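Local coordinates for periplasmic oligopeptide-binding protein (Burkholderia pseudomallei, PDB 3ZS6), which probably binds oligopeptides in the periplasm for uptake by an ABC transport system, and holds a peptide in this structure, at residues A341-G344 against P348-F351; K392-G397 against A402-F407; K67-A72 against K199-R204; N268-L273 against K398-R403. All coordinates share one frame; numbering follows the deposited sequence.

Interaction 1. Residues A341-G344 against P348-F351; sequences AGHG and PLTF
His343 and Leu349 meet across a short loop, where the two backbone segments come nearest at His343 and Pro348, CA to CA 5.9 Å. Gly344 O comes within 3.7 Å of Pro348 N, which as a proline nitrogen has no hydrogen to donate, and no hydrogen bond joins the two segments. What links them is an apolar touch on a polar ring. Leu349 places its CD2 methyl over one face of the His343 imidazole, 3.6 Å from the ring centroid and 20° off the normal, a CH-pi contact. The methyl is displaced toward the rim on the ND1 side, with Leu349 CD2 3.4 Å from His343 ND1, while the other branch, CD1, lies 4.0 Å from His343 CB. CG anti to the carbonyl carbon (chi1 -70°) places the ring beside Leu349, and chi2 turns its face to the methyl. His343 ND1 is hydrogen-bonded to Asn347 O, within the same short loop, which should limit rotation of the ring. Ala272 and Val278 touch both side chains. Helix 327-340 ends just before, in a Schellman motif where Gly342 takes positive phi; a loop of nine residues then leads into strand 350-356, a helix-to-strand connection of the kind that feeds parallel strands in alpha/beta domains.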
loop_
_atom_site.group_PDB
_atom_site.type_symbol
_atom_site.label_atom_id
_atom_site.label_comp_id
_atom_site.label_asym_id
_atom_site.label_seq_id
_atom_site.Cartn_x
_atom_site.Cartn_y
_atom_site.Cartn_z
ATOM N N ALA A 341 -7.607 7.160 -32.907
ATOM C CA ALA A 341 -8.544 7.563 -31.858
ATOM C C ALA A 341 -9.129 8.952 -32.089
ATOM O O ALA A 341 -9.922 9.435 -31.281
ATOM C CB ALA A 341 -7.866 7.508 -30.495
ATOM N N GLY A 342 -8.727 9.600 -33.178
ATOM C CA GLY A 342 -9.245 10.918 -33.503
ATOM C C GLY A 342 -8.498 12.050 -32.819
ATOM O O GLY A 342 -9.019 13.160 -32.690
ATOM N N HIS A 343 -7.278 11.765 -32.373
ATOM C CA HIS A 343 -6.429 12.786 -31.762
ATOM C C HIS A 343 -5.098 12.931 -32.479
ATOM O O HIS A 343 -4.040 12.955 -31.848
ATOM C CB HIS A 343 -6.212 12.500 -30.277
ATOM C CG HIS A 343 -7.441 12.698 -29.456
ATOM N ND1 HIS A 343 -7.977 13.945 -29.213
ATOM C CD2 HIS A 343 -8.264 11.808 -28.852
ATOM C CE1 HIS A 343 -9.067 13.816 -28.479
ATOM N NE2 HIS A 343 -9.263 12.530 -28.245
ATOM N N GLY A 344 -5.163 13.022 -33.803
ATOM C CA GLY A 344 -3.996 13.321 -34.608
ATOM C C GLY A 344 -3.619 14.787 -34.491
ATOM O O GLY A 344 -4.069 15.495 -33.585
ATOM N N PRO A 348 -4.892 18.085 -31.030
ATOM C CA PRO A 348 -3.834 17.844 -30.039
ATOM C C PRO A 348 -4.364 17.668 -28.619
ATOM O O PRO A 348 -5.369 18.272 -28.249
ATOM C CB PRO A 348 -2.959 19.103 -30.137
ATOM C CG PRO A 348 -3.832 20.134 -30.801
ATOM C CD PRO A 348 -4.716 19.369 -31.728
ATOM N N LEU A 349 -3.676 16.848 -27.830
ATOM C CA LEU A 349 -4.096 16.572 -26.460
ATOM C C LEU A 349 -3.300 17.367 -25.434
ATOM O O LEU A 349 -2.073 17.466 -25.513
ATOM C CB LEU A 349 -3.963 15.082 -26.155
ATOM C CG LEU A 349 -4.951 14.149 -26.847
ATOM C CD1 LEU A 349 -4.505 12.696 -26.709
ATOM C CD2 LEU A 349 -6.357 14.363 -26.292
ATOM N N THR A 350 -4.011 17.918 -24.460
ATOM C CA THR A 350 -3.377 18.522 -23.297
ATOM C C THR A 350 -3.956 17.919 -22.022
ATOM O O THR A 350 -5.175 17.848 -21.873
ATOM C CB THR A 350 -3.578 20.045 -23.286
ATOM O OG1 THR A 350 -2.949 20.599 -24.441
ATOM C CG2 THR A 350 -2.956 20.662 -22.038
ATOM N N PHE A 351 -3.079 17.469 -21.123
ATOM C CA PHE A 351 -3.487 16.935 -19.826
ATOM C C PHE A 351 -2.775 17.653 -18.688
ATOM O O PHE A 351 -1.731 18.271 -18.883
ATOM C CB PHE A 351 -3.159 15.440 -19.702
ATOM C CG PHE A 351 -3.814 14.576 -20.735
ATOM C CD1 PHE A 351 -5.178 14.326 -20.688
ATOM C CD2 PHE A 351 -3.066 14.010 -21.751
ATOM C CE1 PHE A 351 -5.781 13.528 -21.631
ATOM C CE2 PHE A 351 -3.666 13.210 -22.704
ATOM C CZ PHE A 351 -5.026 12.969 -22.640
#

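Interaction 2. Residues K392-G397 against A402-F407; sequences KQRHDG and ARDGWF
One face of the Arg394 guanidinium carries the Asp404 carboxylate, stacked on it with the two planes 6° apart, and the edge of the same group meets Arg403 O. Over the face, Asp404 OD2 sits 3.2 Å above the guanidinium plane and 3.3 Å from Arg394 NE, a salt bridge of charge alone, since no N-H points at the oxygen. At the edge, Arg394 NH1 donates in plane to a lone pair of Arg403 O at 2.8 Å, with a rather bent N-H...O angle of 139°. Water 1 takes a second bond from Arg394 NH1 (2.9 Å) and is itself bonded to Asp404 OD1 (2.9 Å). A bend at chi3 (-42°) turns the guanidinium along the strand after its CG has passed Ala402 CB at 4.0 Å. Asp404 OD1 uses its anti lone pair for Gly405 N, 2.6 Å away, which steadies the carboxylate. The polar end of Arg403 has other partners: NH1 makes a salt bridge to the backbone of the bound peptide, and NH2 bonds to Asn356 OD1. Gly405 hydrogen-bonds the peptide through its backbone. The chemistry thus divides the work: one directed bond, to Arg403 O, holds the guanidinium at its edge, with water 1 as a further partner, and the stacked carboxylate probably offsets part of the positive charge gathered beside the peptide.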
loop_
_atom_site.group_PDB
_atom_site.type_symbol
_atom_site.label_atom_id
_atom_site.label_comp_id
_atom_site.label_asym_id
_atom_site.label_seq_id
_atom_site.Cartn_x
_atom_site.Cartn_y
_atom_site.Cartn_z
ATOM N N LYS A 392 -7.181 11.930 -2.259
ATOM C CA LYS A 392 -8.581 12.312 -2.399
ATOM C C LYS A 392 -8.919 12.635 -3.848
ATOM O O LYS A 392 -9.956 12.216 -4.365
ATOM C CB LYS A 392 -8.908 13.509 -1.499
ATOM C CG LYS A 392 -8.823 13.196 -0.016
ATOM C CD LYS A 392 -9.168 14.410 0.840
ATOM C CE LYS A 392 -9.048 14.096 2.327
ATOM N NZ LYS A 392 -9.436 15.259 3.173
ATOM N N GLN A 393 -8.043 13.384 -4.509
ATOM C CA GLN A 393 -8.300 13.739 -5.902
ATOM C C GLN A 393 -8.414 12.512 -6.808
ATOM O O GLN A 393 -9.262 12.475 -7.695
ATOM C CB GLN A 393 -7.240 14.710 -6.426
ATOM C CG GLN A 393 -7.436 16.136 -5.921
ATOM C CD GLN A 393 -6.352 17.076 -6.415
ATOM O OE1 GLN A 393 -5.279 16.641 -6.829
ATOM N NE2 GLN A 393 -6.632 18.374 -6.380
ATOM N N ARG A 394 -7.565 11.512 -6.586
ATOM C CA ARG A 394 -7.634 10.282 -7.376
ATOM C C ARG A 394 -8.962 9.542 -7.131
ATOM O O ARG A 394 -9.618 9.098 -8.078
ATOM C CB ARG A 394 -6.415 9.380 -7.109
ATOM C CG ARG A 394 -5.091 9.979 -7.595
ATOM C CD ARG A 394 -3.884 9.063 -7.361
ATOM N NE ARG A 394 -3.890 8.413 -6.048
ATOM C CZ ARG A 394 -2.804 8.082 -5.347
ATOM N NH1 ARG A 394 -1.587 8.375 -5.805
ATOM N NH2 ARG A 394 -2.938 7.456 -4.170
ATOM N N HIS A 395 -9.364 9.415 -5.865
ATOM C CA HIS A 395 -10.657 8.800 -5.548
ATOM C C HIS A 395 -11.803 9.513 -6.265
ATOM O O HIS A 395 -12.745 8.872 -6.737
ATOM C CB HIS A 395 -10.926 8.798 -4.029
ATOM C CG HIS A 395 -10.264 7.674 -3.294
ATOM N ND1 HIS A 395 -10.570 6.350 -3.529
ATOM C CD2 HIS A 395 -9.320 7.675 -2.318
ATOM C CE1 HIS A 395 -9.836 5.584 -2.738
ATOM N NE2 HIS A 395 -9.070 6.363 -1.994
ATOM N N ASP A 396 -11.721 10.840 -6.338
ATOM C CA ASP A 396 -12.830 11.649 -6.849
ATOM C C ASP A 396 -12.680 11.915 -8.342
ATOM O O ASP A 396 -13.503 12.615 -8.946
ATOM C CB ASP A 396 -12.933 12.989 -6.098
ATOM C CG ASP A 396 -13.305 12.817 -4.622
ATOM O OD1 ASP A 396 -13.728 11.712 -4.238
ATOM O OD2 ASP A 396 -13.183 13.794 -3.848
ATOM N N GLY A 397 -11.624 11.366 -8.938
ATOM C CA GLY A 397 -11.361 11.582 -10.348
ATOM C C GLY A 397 -11.184 13.049 -10.719
ATOM O O GLY A 397 -11.553 13.451 -11.812
ATOM N N ALA A 402 -1.995 11.004 -12.915
ATOM C CA ALA A 402 -1.522 11.243 -11.552
ATOM C C ALA A 402 -0.469 10.226 -11.116
ATOM O O ALA A 402 -0.536 9.051 -11.476
ATOM C CB ALA A 402 -2.697 11.257 -10.572
ATOM N N ARG A 403 0.516 10.702 -10.360
ATOM C CA ARG A 403 1.506 9.824 -9.749
ATOM C C ARG A 403 0.767 8.867 -8.795
ATOM O O ARG A 403 -0.063 9.295 -7.977
ATOM C CB ARG A 403 2.550 10.655 -8.993
ATOM C CG ARG A 403 3.915 9.960 -8.828
ATOM C CD ARG A 403 3.802 8.730 -7.924
ATOM N NE ARG A 403 3.447 9.110 -6.564
ATOM C CZ ARG A 403 3.238 8.251 -5.563
ATOM N NH1 ARG A 403 3.338 6.942 -5.766
ATOM N NH2 ARG A 403 2.929 8.706 -4.353
ATOM N N ASP A 404 1.043 7.575 -8.921
ATOM C CA ASP A 404 0.429 6.579 -8.042
ATOM C C ASP A 404 1.441 5.467 -7.765
ATOM O O ASP A 404 2.573 5.522 -8.241
ATOM C CB ASP A 404 -0.844 6.004 -8.668
ATOM C CG ASP A 404 -1.887 5.584 -7.620
ATOM O OD1 ASP A 404 -1.506 5.083 -6.541
ATOM O OD2 ASP A 404 -3.094 5.751 -7.884
ATOM N N GLY A 405 1.026 4.463 -7.001
ATOM C CA GLY A 405 1.913 3.383 -6.602
ATOM C C GLY A 405 1.226 2.516 -5.563
ATOM O O GLY A 405 0.510 3.026 -4.700
ATOM N N TRP A 406 1.447 1.208 -5.639
ATOM C CA TRP A 406 0.779 0.274 -4.735
ATOM C C TRP A 406 1.793 -0.688 -4.128
ATOM O O TRP A 406 2.597 -1.284 -4.849
ATOM C CB TRP A 406 -0.287 -0.505 -5.512
ATOM C CG TRP A 406 -1.136 -1.442 -4.697
ATOM C CD1 TRP A 406 -1.010 -2.801 -4.613
ATOM C CD2 TRP A 406 -2.260 -1.093 -3.885
ATOM N NE1 TRP A 406 -1.982 -3.320 -3.790
ATOM C CE2 TRP A 406 -2.769 -2.293 -3.334
ATOM C CE3 TRP A 406 -2.887 0.117 -3.562
ATOM C CZ2 TRP A 406 -3.866 -2.316 -2.473
ATOM C CZ3 TRP A 406 -3.987 0.092 -2.710
ATOM C CH2 TRP A 406 -4.465 -1.118 -2.178
ATOM N N PHE A 407 1.762 -0.808 -2.803
ATOM C CA PHE A 407 2.533 -1.805 -2.057
ATOM C C PHE A 407 1.629 -2.989 -1.762
ATOM O O PHE A 407 0.496 -2.809 -1.297
ATOM C CB PHE A 407 3.011 -1.227 -0.715
ATOM C CG PHE A 407 4.396 -0.652 -0.760
ATOM C CD1 PHE A 407 4.620 0.615 -1.276
ATOM C CD2 PHE A 407 5.478 -1.381 -0.284
ATOM C CE1 PHE A 407 5.897 1.145 -1.323
ATOM C CE2 PHE A 407 6.765 -0.855 -0.323
ATOM C CZ PHE A 407 6.972 0.408 -0.842
HETATM O O HOH W 1 -0.201 6.323 -4.236
#

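Interaction 3. Residues K67-A72 against K199-R204; sequences KLRRDA and KYWNAR
Stacking dominates the meeting of Arg69 with Trp201, a worked example of an arginine laid flat on an indole. The guanidinium and ring planes are 5° apart. Arg69 CZ stands 3.4 Å from the centroid of the six-membered ring, nearly on its normal, a cation-pi contact. Arg69 NE comes down to 3.3 Å from Trp201 CE2, near the bond shared by the two rings (CD2-CE2). Arg69 CD lies 3.4 Å from the centroid of the five-membered ring, so a CH-pi contact extends the stack over the pyrrole ring. A bend at chi3 (68°) brings the chain over the indole, and the turn at chi4 lays the guanidinium flat on it. On the opposite face, Asn202 CB rests 3.5 Å above the Trp201 plane, toward the rim.

Van der Waals touches make up a second group. Asp71 O lies 3.5 Å from Trp201 CB, and Asp71 OD1 lies 3.8 Å from the same carbon, with the carboxylate plane turned 43° from the indole. Ala72 CA also packs on Trp201 CB, at 4.3 Å.

Hydrogen bonds run outward or stay local. Arg69 NH2 bonds to Gly51 O, and Trp201 NE1 to Glu37 OE1, which would hold both flat groups in place. Trp201 itself sits in a type I turn closed by Ala203 N to Tyr200 O, 2.9 Å.

The turn, in the connection that leads from strand 191-196 to strand 210-215 of a mixed sheet, meets the chain as it leaves strand 63-68 of a separate antiparallel sheet; Arg69 also packs on Pro50 and Gln54 of the adjoining strand 48-60, and Glu37 follows helix 26-35.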
loop_
_atom_site.group_PDB
_atom_site.type_symbol
_atom_site.label_atom_id
_atom_site.label_comp_id
_atom_site.label_asym_id
_atom_site.label_seq_id
_atom_site.Cartn_x
_atom_site.Cartn_y
_atom_site.Cartn_z
ATOM N N LYS A 67 -7.656 -18.301 17.813
ATOM C CA LYS A 67 -7.706 -18.397 19.266
ATOM C C LYS A 67 -6.948 -17.226 19.851
ATOM O O LYS A 67 -5.740 -17.089 19.644
ATOM C CB LYS A 67 -7.106 -19.721 19.752
ATOM C CG LYS A 67 -8.022 -20.918 19.579
ATOM C CD LYS A 67 -9.318 -20.770 20.382
ATOM C CE LYS A 67 -9.080 -20.817 21.890
ATOM N NZ LYS A 67 -8.352 -19.614 22.403
ATOM N N LEU A 68 -7.662 -16.366 20.566
ATOM C CA LEU A 68 -7.048 -15.170 21.129
ATOM C C LEU A 68 -6.353 -15.471 22.459
ATOM O O LEU A 68 -6.795 -16.332 23.228
ATOM C CB LEU A 68 -8.089 -14.067 21.321
ATOM C CG LEU A 68 -9.030 -13.765 20.157
ATOM C CD1 LEU A 68 -9.836 -12.516 20.468
ATOM C CD2 LEU A 68 -8.262 -13.603 18.835
ATOM N N ARG A 69 -5.254 -14.775 22.721
ATOM C CA ARG A 69 -4.635 -14.848 24.037
ATOM C C ARG A 69 -5.568 -14.134 25.003
ATOM O O ARG A 69 -6.401 -13.319 24.591
ATOM C CB ARG A 69 -3.249 -14.201 24.033
ATOM C CG ARG A 69 -3.264 -12.694 23.868
ATOM C CD ARG A 69 -1.858 -12.144 23.642
ATOM N NE ARG A 69 -1.315 -12.556 22.351
ATOM C CZ ARG A 69 -0.492 -13.583 22.170
ATOM N NH1 ARG A 69 -0.093 -14.331 23.204
ATOM N NH2 ARG A 69 -0.070 -13.868 20.947
ATOM N N ARG A 70 -5.437 -14.439 26.284
ATOM C CA ARG A 70 -6.372 -13.936 27.278
ATOM C C ARG A 70 -5.896 -12.642 27.922
ATOM O O ARG A 70 -6.625 -12.021 28.685
ATOM C CB ARG A 70 -6.601 -15.006 28.362
ATOM C CG ARG A 70 -7.110 -16.336 27.811
ATOM C CD ARG A 70 -7.093 -17.437 28.865
ATOM N NE ARG A 70 -8.435 -17.798 29.320
ATOM C CZ ARG A 70 -9.018 -17.295 30.405
ATOM N NH1 ARG A 70 -8.382 -16.403 31.153
ATOM N NH2 ARG A 70 -10.238 -17.687 30.745
ATOM N N ASP A 71 -4.670 -12.229 27.628
ATOM C CA ASP A 71 -4.121 -11.075 28.333
ATOM C C ASP A 71 -3.864 -9.859 27.439
ATOM O O ASP A 71 -3.100 -8.970 27.800
ATOM C CB ASP A 71 -2.864 -11.468 29.123
ATOM C CG ASP A 71 -1.748 -11.967 28.234
ATOM O OD1 ASP A 71 -2.018 -12.274 27.052
ATOM O OD2 ASP A 71 -0.597 -12.041 28.710
ATOM N N ALA A 72 -4.518 -9.810 26.282
ATOM C CA ALA A 72 -4.429 -8.630 25.429
ATOM C C ALA A 72 -5.249 -7.487 26.030
ATOM O O ALA A 72 -6.405 -7.670 26.418
ATOM C CB ALA A 72 -4.904 -8.949 24.019
ATOM N N LYS A 199 0.899 -1.647 29.075
ATOM C CA LYS A 199 -0.290 -2.493 29.040
ATOM C C LYS A 199 -0.223 -3.580 27.963
ATOM O O LYS A 199 -0.957 -4.561 28.034
ATOM C CB LYS A 199 -1.551 -1.640 28.861
ATOM C CG LYS A 199 -1.669 -0.496 29.865
ATOM C CD LYS A 199 -2.962 -0.584 30.659
ATOM C CE LYS A 199 -2.968 0.383 31.845
ATOM N NZ LYS A 199 -3.125 1.805 31.428
ATOM N N TYR A 200 0.660 -3.412 26.977
ATOM C CA TYR A 200 0.806 -4.388 25.886
ATOM C C TYR A 200 1.209 -5.765 26.412
ATOM O O TYR A 200 2.141 -5.880 27.214
ATOM C CB TYR A 200 1.844 -3.901 24.874
ATOM C CG TYR A 200 1.989 -4.776 23.637
ATOM C CD1 TYR A 200 0.908 -5.016 22.793
ATOM C CD2 TYR A 200 3.215 -5.338 23.305
ATOM C CE1 TYR A 200 1.039 -5.810 21.662
ATOM C CE2 TYR A 200 3.362 -6.119 22.175
ATOM C CZ TYR A 200 2.278 -6.357 21.357
ATOM O OH TYR A 200 2.447 -7.150 20.241
ATOM N N TRP A 201 0.516 -6.807 25.959
ATOM C CA TRP A 201 0.740 -8.158 26.483
ATOM C C TRP A 201 2.207 -8.587 26.368
ATOM O O TRP A 201 2.721 -9.299 27.227
ATOM C CB TRP A 201 -0.185 -9.181 25.803
ATOM C CG TRP A 201 0.158 -9.444 24.369
ATOM C CD1 TRP A 201 -0.317 -8.779 23.271
ATOM C CD2 TRP A 201 1.066 -10.436 23.876
ATOM N NE1 TRP A 201 0.238 -9.302 22.123
ATOM C CE2 TRP A 201 1.092 -10.317 22.467
ATOM C CE3 TRP A 201 1.866 -11.410 24.489
ATOM C CZ2 TRP A 201 1.882 -11.134 21.664
ATOM C CZ3 TRP A 201 2.648 -12.226 23.690
ATOM C CH2 TRP A 201 2.652 -12.082 22.294
ATOM N N ASN A 202 2.891 -8.141 25.321
ATOM C CA ASN A 202 4.281 -8.542 25.127
ATOM C C ASN A 202 5.286 -7.442 25.483
ATOM O O ASN A 202 6.398 -7.408 24.954
ATOM C CB ASN A 202 4.508 -9.055 23.698
ATOM C CG ASN A 202 5.641 -10.065 23.618
ATOM O OD1 ASN A 202 5.988 -10.702 24.621
ATOM N ND2 ASN A 202 6.223 -10.222 22.428
ATOM N N ALA A 203 4.893 -6.560 26.399
ATOM C CA ALA A 203 5.699 -5.396 26.765
ATOM C C ALA A 203 7.126 -5.768 27.186
ATOM O O ALA A 203 8.089 -5.091 26.819
ATOM C CB ALA A 203 5.005 -4.607 27.876
ATOM N N ARG A 204 7.253 -6.849 27.950
ATOM C CA ARG A 204 8.559 -7.300 28.429
ATOM C C ARG A 204 9.560 -7.547 27.306
ATOM O O ARG A 204 10.766 -7.500 27.532
ATOM C CB ARG A 204 8.422 -8.563 29.288
ATOM C CG ARG A 204 7.819 -8.314 30.665
ATOM C CD ARG A 204 7.746 -9.598 31.490
ATOM N NE ARG A 204 6.991 -10.645 30.803
ATOM C CZ ARG A 204 5.673 -10.802 30.891
ATOM N NH1 ARG A 204 4.951 -9.977 31.642
ATOM N NH2 ARG A 204 5.075 -11.783 30.227
#

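Interaction 4. Residues N268-L273 against K398-R403; sequences NSDPAL and KVQIAR
Asp270 OD1 is gripped by two backbone N-H groups, Ala272 N at 2.7 Å and Leu273 N at 2.9 Å, while OD2 of the same carboxylate binds Gln400 across the contact. Ala272 N comes from above the carboxylate plane; Leu273 N comes on the anti side and almost straight (165°). OD2 takes Gln400 NE2 at 2.9 Å on its syn side, from 27° out of the plane, and the amide is turned well away from the carboxylate plane. CG of Asp270 lies opposite the backbone N (chi1 178°), which folds the carboxylate back over the N-H groups that follow. The bonds to OD1 make an Asx turn and a wider Asx motif, shaping the chain between strand 260-266 and helix 276-285. Strand 401-407 lies between 260-266, antiparallel to it, and 350-356, parallel to it, and Gln400 stands just before its start. Beyond CG the Gln400 chain is extended, so its amide reaches the Asp270 loop with NE2 while OE1 accepts from Thr352 N on strand 350-356. Leu273 CD1 lies 3.4 Å from Gln400 O, and makes an apolar contact with Ile401 CG1 at 4.3 Å. Leu353 of the neighbouring strand also packs on Ile401.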
loop_
_atom_site.group_PDB
_atom_site.type_symbol
_atom_site.label_atom_id
_atom_site.label_comp_id
_atom_site.label_asym_id
_atom_site.label_seq_id
_atom_site.Cartn_x
_atom_site.Cartn_y
_atom_site.Cartn_z
ATOM N N ASN A 268 -10.080 6.999 -16.241
ATOM C CA ASN A 268 -10.695 6.213 -17.313
ATOM C C ASN A 268 -12.015 6.788 -17.844
ATOM O O ASN A 268 -12.486 6.385 -18.906
ATOM C CB ASN A 268 -10.882 4.746 -16.901
ATOM C CG ASN A 268 -9.588 3.935 -16.989
ATOM O OD1 ASN A 268 -8.500 4.410 -16.626
ATOM N ND2 ASN A 268 -9.702 2.710 -17.485
ATOM N N SER A 269 -12.607 7.723 -17.111
ATOM C CA SER A 269 -13.807 8.398 -17.593
ATOM C C SER A 269 -13.466 9.703 -18.317
ATOM O O SER A 269 -14.360 10.422 -18.767
ATOM C CB SER A 269 -14.774 8.674 -16.438
ATOM O OG SER A 269 -14.238 9.645 -15.555
ATOM N N ASP A 270 -12.179 10.025 -18.425
ATOM C CA ASP A 270 -11.793 11.200 -19.205
ATOM C C ASP A 270 -12.227 10.993 -20.649
ATOM O O ASP A 270 -12.138 9.883 -21.169
ATOM C CB ASP A 270 -10.285 11.454 -19.129
ATOM C CG ASP A 270 -9.840 12.649 -19.976
ATOM O OD1 ASP A 270 -9.572 12.449 -21.180
ATOM O OD2 ASP A 270 -9.737 13.777 -19.434
ATOM N N PRO A 271 -12.712 12.064 -21.298
ATOM C CA PRO A 271 -13.211 12.001 -22.679
ATOM C C PRO A 271 -12.168 11.480 -23.677
ATOM O O PRO A 271 -12.549 10.891 -24.677
ATOM C CB PRO A 271 -13.574 13.458 -22.982
ATOM C CG PRO A 271 -13.885 14.045 -21.643
ATOM C CD PRO A 271 -12.911 13.396 -20.699
ATOM N N ALA A 272 -10.882 11.684 -23.408
ATOM C CA ALA A 272 -9.833 11.126 -24.263
ATOM C C ALA A 272 -9.240 9.840 -23.669
ATOM O O ALA A 272 -9.009 8.858 -24.384
ATOM C CB ALA A 272 -8.737 12.156 -24.504
ATOM N N LEU A 273 -9.001 9.845 -22.362
ATOM C CA LEU A 273 -8.372 8.699 -21.707
ATOM C C LEU A 273 -9.304 7.496 -21.623
ATOM O O LEU A 273 -8.864 6.379 -21.363
ATOM C CB LEU A 273 -7.840 9.087 -20.320
ATOM C CG LEU A 273 -6.765 10.177 -20.293
ATOM C CD1 LEU A 273 -6.444 10.592 -18.861
ATOM C CD2 LEU A 273 -5.488 9.754 -21.043
ATOM N N LYS A 398 -10.612 13.847 -9.814
ATOM C CA LYS A 398 -10.379 15.271 -10.083
ATOM C C LYS A 398 -8.999 15.556 -10.685
ATOM O O LYS A 398 -8.574 16.713 -10.794
ATOM C CB LYS A 398 -10.602 16.091 -8.812
ATOM C CG LYS A 398 -12.059 16.068 -8.373
ATOM C CD LYS A 398 -12.304 16.858 -7.108
ATOM C CE LYS A 398 -13.771 16.758 -6.714
ATOM N NZ LYS A 398 -14.115 17.690 -5.614
ATOM N N VAL A 399 -8.307 14.490 -11.071
ATOM C CA VAL A 399 -7.019 14.589 -11.746
ATOM C C VAL A 399 -7.088 13.679 -12.970
ATOM O O VAL A 399 -7.852 12.712 -12.978
ATOM C CB VAL A 399 -5.860 14.154 -10.811
ATOM C CG1 VAL A 399 -5.586 15.230 -9.754
ATOM C CG2 VAL A 399 -6.182 12.822 -10.135
ATOM N N GLN A 400 -6.299 13.986 -13.995
ATOM C CA GLN A 400 -6.359 13.259 -15.264
ATOM C C GLN A 400 -5.275 12.187 -15.343
ATOM O O GLN A 400 -5.554 11.017 -15.580
ATOM C CB GLN A 400 -6.202 14.232 -16.436
ATOM C CG GLN A 400 -7.360 15.189 -16.607
ATOM C CD GLN A 400 -7.165 16.108 -17.793
ATOM O OE1 GLN A 400 -6.220 16.903 -17.826
ATOM N NE2 GLN A 400 -8.047 15.993 -18.788
ATOM N N ILE A 401 -4.032 12.614 -15.169
ATOM C CA ILE A 401 -2.906 11.705 -15.054
ATOM C C ILE A 401 -2.283 12.027 -13.712
ATOM O O ILE A 401 -2.089 13.200 -13.390
ATOM C CB ILE A 401 -1.865 11.945 -16.163
ATOM C CG1 ILE A 401 -2.530 11.885 -17.545
ATOM C CG2 ILE A 401 -0.729 10.945 -16.044
ATOM C CD1 ILE A 401 -1.566 12.083 -18.714
ATOM N N ALA A 402 -1.995 11.004 -12.915
ATOM C CA ALA A 402 -1.522 11.243 -11.552
ATOM C C ALA A 402 -0.469 10.226 -11.116
ATOM O O ALA A 402 -0.536 9.051 -11.476
ATOM C CB ALA A 402 -2.697 11.257 -10.572
ATOM N N ARG A 403 0.516 10.702 -10.360
ATOM C CA ARG A 403 1.506 9.824 -9.749
ATOM C C ARG A 403 0.767 8.867 -8.795
ATOM O O ARG A 403 -0.063 9.295 -7.977
ATOM C CB ARG A 403 2.550 10.655 -8.993
ATOM C CG ARG A 403 3.915 9.960 -8.828
ATOM C CD ARG A 403 3.802 8.730 -7.924
ATOM N NE ARG A 403 3.447 9.110 -6.564
ATOM C CZ ARG A 403 3.238 8.251 -5.563
ATOM N NH1 ARG A 403 3.338 6.942 -5.766
ATOM N NH2 ARG A 403 2.929 8.706 -4.353
#

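Interactions 1, 2 and 4 all reach one sheet, where strands 350-356 and 401-407 are neighbours, and show chemistry changing along it. Interaction 2 is buried, its centre about 12 Å from the chain centre and beside the peptide, and works through charge and water. Interaction 4 is buried too, with its centre about 11 Å from that of interaction 2, but relies on neutral-to-charged hydrogen bonding and apolar packing; the two share Ala402 and Arg403. Interaction 1, only partly buried and far out, is a CH-pi touch, and meets interaction 4 where Phe351 packs on Leu273. Interaction 3 lies across the chain centre, joining loops that lead from strands of two other sheets by a cation-pi stack, partly buried.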